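Local coordinates for ABC transporter substrate-binding protein (Rhizobium radiobacter, PDB 6TFX), which binds the mannityl opine mannopinic acid as the periplasmic solute-binding protein of an ABC transporter, probably delivering it for import, at residues 416-428 with 440-453. Sequence-based numbering, arbitrary orientation.
Sequences SHCNVADKQIEAA and LWKEAQKLIVSNVC. With MG (magnesium ion), chain G.
Gln424 drops as a knob into a hole formed by Leu440, Glu443, Ala444 and Leu447. Its CB lies 3.8 Å from Leu440 O, with the Ala444 methyl close by. With CG anti to the carbonyl carbon (chi1 -69°), CG comes over the Glu443 carboxylate, 3.5 Å from Glu443 CD. A bend at chi2 then carries the amide across Leu447: OE1 touches Leu447 CD1, while NE2 donates to Glu443 OE2 at 3.1 Å, a bent bond (139° at the hydrogen) entering from above the carboxylate plane. Glutamine suits this place, its methylenes packing in the hole while its amide reaches an acid. Helices 422-430 and 434-450 form an antiparallel hairpin; the axes of 422-428 and 440-450 come within 8.3 Å at an angle of 159°. Alanines permit this closeness: Ala421, the N-cap, meets Ala444 methyl to methyl, and Ala428 CB rests over the face of the Trp441 five-membered ring in a CH-pi contact. Trp441 NE1 points to a water that also donates to Ile425 O, and helix 392-400 covers this aromatic side. At the other end, a Schellman motif at Val452 turns the chain toward strand 454-467 and brings Cys453 opposite Cys418. Both SG atoms bind the magnesium ion, though the 1.8 Å from Cys453 SG to the magnesium is shorter than an ordinary magnesium-sulfur bond, so that distance is doubtful.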
# COMPACT_ATOMS: atom_id res chain seq x y z
N SER A 416 2.66 16.34 4.47
CA SER A 416 3.30 17.63 4.18
C SER A 416 2.39 18.80 4.48
O SER A 416 2.87 19.94 4.53
CB SER A 416 3.73 17.68 2.71
OG SER A 416 2.59 17.63 1.88
N HIS A 417 1.07 18.54 4.66
CA HIS A 417 0.07 19.60 4.85
C HIS A 417 -0.05 20.46 3.57
O HIS A 417 -0.37 21.65 3.62
CB HIS A 417 0.33 20.42 6.13
CG HIS A 417 0.20 19.58 7.37
ND1 HIS A 417 -0.88 19.73 8.22
CD2 HIS A 417 1.02 18.63 7.87
CE1 HIS A 417 -0.71 18.83 9.18
NE2 HIS A 417 0.43 18.16 9.03
N CYS A 418 0.18 19.80 2.41
CA CYS A 418 0.11 20.42 1.09
C CYS A 418 -1.33 20.93 0.85
O CYS A 418 -2.30 20.26 1.22
CB CYS A 418 0.51 19.38 0.04
SG CYS A 418 0.36 19.93 -1.68
N ASN A 419 -1.47 22.11 0.21
CA ASN A 419 -2.78 22.62 -0.19
C ASN A 419 -2.72 23.29 -1.58
O ASN A 419 -3.78 23.61 -2.14
CB ASN A 419 -3.37 23.56 0.87
CG ASN A 419 -2.62 24.85 1.11
OD1 ASN A 419 -1.52 25.09 0.60
ND2 ASN A 419 -3.20 25.72 1.92
N VAL A 420 -1.52 23.38 -2.16
CA VAL A 420 -1.24 24.13 -3.40
C VAL A 420 -1.96 23.60 -4.65
O VAL A 420 -2.18 24.38 -5.60
CB VAL A 420 0.29 24.25 -3.67
CG1 VAL A 420 0.94 22.92 -4.09
CG2 VAL A 420 0.60 25.39 -4.66
N ALA A 421 -2.30 22.30 -4.65
CA ALA A 421 -2.86 21.68 -5.85
C ALA A 421 -4.32 21.27 -5.71
O ALA A 421 -4.83 20.52 -6.55
CB ALA A 421 -2.00 20.46 -6.20
N ASP A 422 -5.03 21.77 -4.66
CA ASP A 422 -6.42 21.34 -4.46
C ASP A 422 -7.32 21.52 -5.66
O ASP A 422 -8.06 20.60 -6.01
CB ASP A 422 -7.06 22.08 -3.30
CG ASP A 422 -6.65 21.61 -1.93
OD1 ASP A 422 -5.77 20.71 -1.83
OD2 ASP A 422 -7.21 22.13 -0.95
N LYS A 423 -7.29 22.72 -6.28
CA LYS A 423 -8.19 22.98 -7.41
C LYS A 423 -7.89 22.07 -8.60
O LYS A 423 -8.83 21.60 -9.24
CB LYS A 423 -8.12 24.46 -7.84
CG LYS A 423 -8.50 25.43 -6.71
CD LYS A 423 -9.94 25.27 -6.20
CE LYS A 423 -10.11 25.87 -4.83
NZ LYS A 423 -11.54 25.90 -4.41
N GLN A 424 -6.61 21.81 -8.89
CA GLN A 424 -6.24 20.94 -10.01
C GLN A 424 -6.65 19.49 -9.75
O GLN A 424 -7.14 18.80 -10.64
CB GLN A 424 -4.73 21.01 -10.27
CG GLN A 424 -4.28 22.37 -10.84
CD GLN A 424 -4.19 23.50 -9.82
OE1 GLN A 424 -4.19 23.28 -8.61
NE2 GLN A 424 -4.09 24.74 -10.30
N ILE A 425 -6.44 19.03 -8.51
CA ILE A 425 -6.79 17.66 -8.13
C ILE A 425 -8.31 17.47 -8.27
O ILE A 425 -8.77 16.50 -8.86
CB ILE A 425 -6.27 17.36 -6.70
CG1 ILE A 425 -4.72 17.29 -6.72
CG2 ILE A 425 -6.87 16.03 -6.20
CD1 ILE A 425 -4.07 17.25 -5.32
N GLU A 426 -9.09 18.41 -7.70
CA GLU A 426 -10.55 18.32 -7.76
C GLU A 426 -11.05 18.39 -9.20
O GLU A 426 -11.94 17.62 -9.57
CB GLU A 426 -11.16 19.45 -6.95
CG GLU A 426 -10.93 19.27 -5.47
CD GLU A 426 -11.41 20.46 -4.65
OE1 GLU A 426 -12.43 21.09 -5.04
OE2 GLU A 426 -10.76 20.76 -3.62
N ALA A 427 -10.52 19.34 -10.00
CA ALA A 427 -10.98 19.48 -11.40
C ALA A 427 -10.61 18.24 -12.21
O ALA A 427 -11.41 17.78 -13.02
CB ALA A 427 -10.41 20.72 -12.05
N ALA A 428 -9.41 17.67 -11.98
CA ALA A 428 -8.99 16.48 -12.75
C ALA A 428 -9.87 15.28 -12.44
O ALA A 428 -10.19 14.48 -13.32
CB ALA A 428 -7.54 16.14 -12.42
N LEU A 440 -4.37 18.36 -16.14
CA LEU A 440 -4.68 18.82 -14.77
C LEU A 440 -3.92 18.00 -13.74
O LEU A 440 -3.35 18.57 -12.79
CB LEU A 440 -6.19 18.78 -14.48
CG LEU A 440 -7.00 19.83 -15.23
CD1 LEU A 440 -8.47 19.45 -15.33
CD2 LEU A 440 -6.81 21.23 -14.61
N TRP A 441 -3.82 16.67 -13.97
CA TRP A 441 -3.00 15.84 -13.05
C TRP A 441 -1.54 16.26 -13.12
O TRP A 441 -0.87 16.32 -12.08
CB TRP A 441 -3.14 14.37 -13.41
CG TRP A 441 -4.40 13.75 -12.85
CD1 TRP A 441 -5.02 14.05 -11.67
CD2 TRP A 441 -5.17 12.69 -13.45
NE1 TRP A 441 -6.15 13.28 -11.51
CE2 TRP A 441 -6.24 12.40 -12.57
CE3 TRP A 441 -5.05 11.95 -14.63
CZ2 TRP A 441 -7.20 11.43 -12.86
CZ3 TRP A 441 -6.00 10.97 -14.92
CH2 TRP A 441 -7.05 10.71 -14.03
N LYS A 442 -1.02 16.55 -14.34
CA LYS A 442 0.38 16.98 -14.47
C LYS A 442 0.61 18.35 -13.81
O LYS A 442 1.60 18.54 -13.11
CB LYS A 442 0.81 17.01 -15.95
CG LYS A 442 0.83 15.61 -16.57
CD LYS A 442 1.48 15.72 -17.95
CE LYS A 442 1.66 14.37 -18.59
NZ LYS A 442 2.25 14.51 -19.96
N GLU A 443 -0.34 19.29 -13.99
CA GLU A 443 -0.24 20.61 -13.36
C GLU A 443 -0.16 20.45 -11.83
O GLU A 443 0.65 21.13 -11.18
CB GLU A 443 -1.43 21.48 -13.77
CG GLU A 443 -1.39 22.90 -13.22
CD GLU A 443 -2.59 23.77 -13.55
OE1 GLU A 443 -3.48 23.32 -14.31
OE2 GLU A 443 -2.66 24.91 -13.02
N ALA A 444 -0.96 19.53 -11.26
CA ALA A 444 -0.91 19.29 -9.80
C ALA A 444 0.50 18.81 -9.40
O ALA A 444 1.08 19.33 -8.45
CB ALA A 444 -1.95 18.25 -9.41
N GLN A 445 1.08 17.86 -10.14
CA GLN A 445 2.42 17.37 -9.80
C GLN A 445 3.47 18.48 -9.86
O GLN A 445 4.29 18.59 -8.95
CB GLN A 445 2.81 16.20 -10.72
CG GLN A 445 1.97 14.95 -10.41
CD GLN A 445 2.00 13.97 -11.56
OE1 GLN A 445 3.00 13.28 -11.77
NE2 GLN A 445 0.91 13.92 -12.32
N LYS A 446 3.42 19.33 -10.92
CA LYS A 446 4.37 20.44 -11.07
C LYS A 446 4.27 21.40 -9.89
O LYS A 446 5.30 21.89 -9.39
CB LYS A 446 4.11 21.19 -12.38
CG LYS A 446 4.55 20.39 -13.60
CD LYS A 446 4.51 21.27 -14.84
CE LYS A 446 5.17 20.61 -16.03
NZ LYS A 446 4.36 19.48 -16.53
N LEU A 447 3.04 21.67 -9.42
CA LEU A 447 2.86 22.58 -8.28
C LEU A 447 3.41 21.98 -7.01
O LEU A 447 3.99 22.69 -6.19
CB LEU A 447 1.37 22.88 -8.08
CG LEU A 447 0.72 23.77 -9.15
CD1 LEU A 447 -0.80 23.66 -9.10
CD2 LEU A 447 1.17 25.22 -9.01
N ILE A 448 3.17 20.67 -6.80
CA ILE A 448 3.64 20.04 -5.54
C ILE A 448 5.18 19.96 -5.55
O ILE A 448 5.83 20.22 -4.52
CB ILE A 448 3.01 18.64 -5.40
CG1 ILE A 448 1.45 18.75 -5.32
CG2 ILE A 448 3.61 17.87 -4.19
CD1 ILE A 448 0.69 17.48 -5.68
N VAL A 449 5.76 19.60 -6.70
CA VAL A 449 7.22 19.52 -6.83
C VAL A 449 7.85 20.91 -6.61
O VAL A 449 8.83 21.03 -5.85
CB VAL A 449 7.61 18.97 -8.22
CG1 VAL A 449 9.10 19.19 -8.51
CG2 VAL A 449 7.27 17.49 -8.32
N SER A 450 7.33 21.94 -7.32
CA SER A 450 7.94 23.29 -7.25
C SER A 450 7.81 23.95 -5.89
O SER A 450 8.70 24.73 -5.51
CB SER A 450 7.40 24.18 -8.36
OG SER A 450 6.03 24.47 -8.14
N ASN A 451 6.74 23.63 -5.14
CA ASN A 451 6.60 24.18 -3.77
C ASN A 451 7.40 23.30 -2.78
O ASN A 451 7.50 23.63 -1.59
CB ASN A 451 5.13 24.27 -3.40
CG ASN A 451 4.53 25.49 -4.04
OD1 ASN A 451 4.62 26.59 -3.49
ND2 ASN A 451 4.00 25.35 -5.26
N VAL A 452 7.94 22.17 -3.28
CA VAL A 452 8.77 21.26 -2.49
C VAL A 452 8.03 20.79 -1.24
O VAL A 452 8.54 20.86 -0.12
CB VAL A 452 10.20 21.82 -2.17
CG1 VAL A 452 11.16 20.69 -1.75
CG2 VAL A 452 10.77 22.61 -3.33
N CYS A 453 6.77 20.37 -1.43
CA CYS A 453 6.01 19.78 -0.34
C CYS A 453 6.54 18.37 -0.06
O CYS A 453 6.48 17.88 1.06
CB CYS A 453 4.54 19.75 -0.71
SG CYS A 453 3.87 21.41 -0.99
MG MG G . 2.12 21.14 -1.36
O HOH W 1 -7.68 14.00 -9.20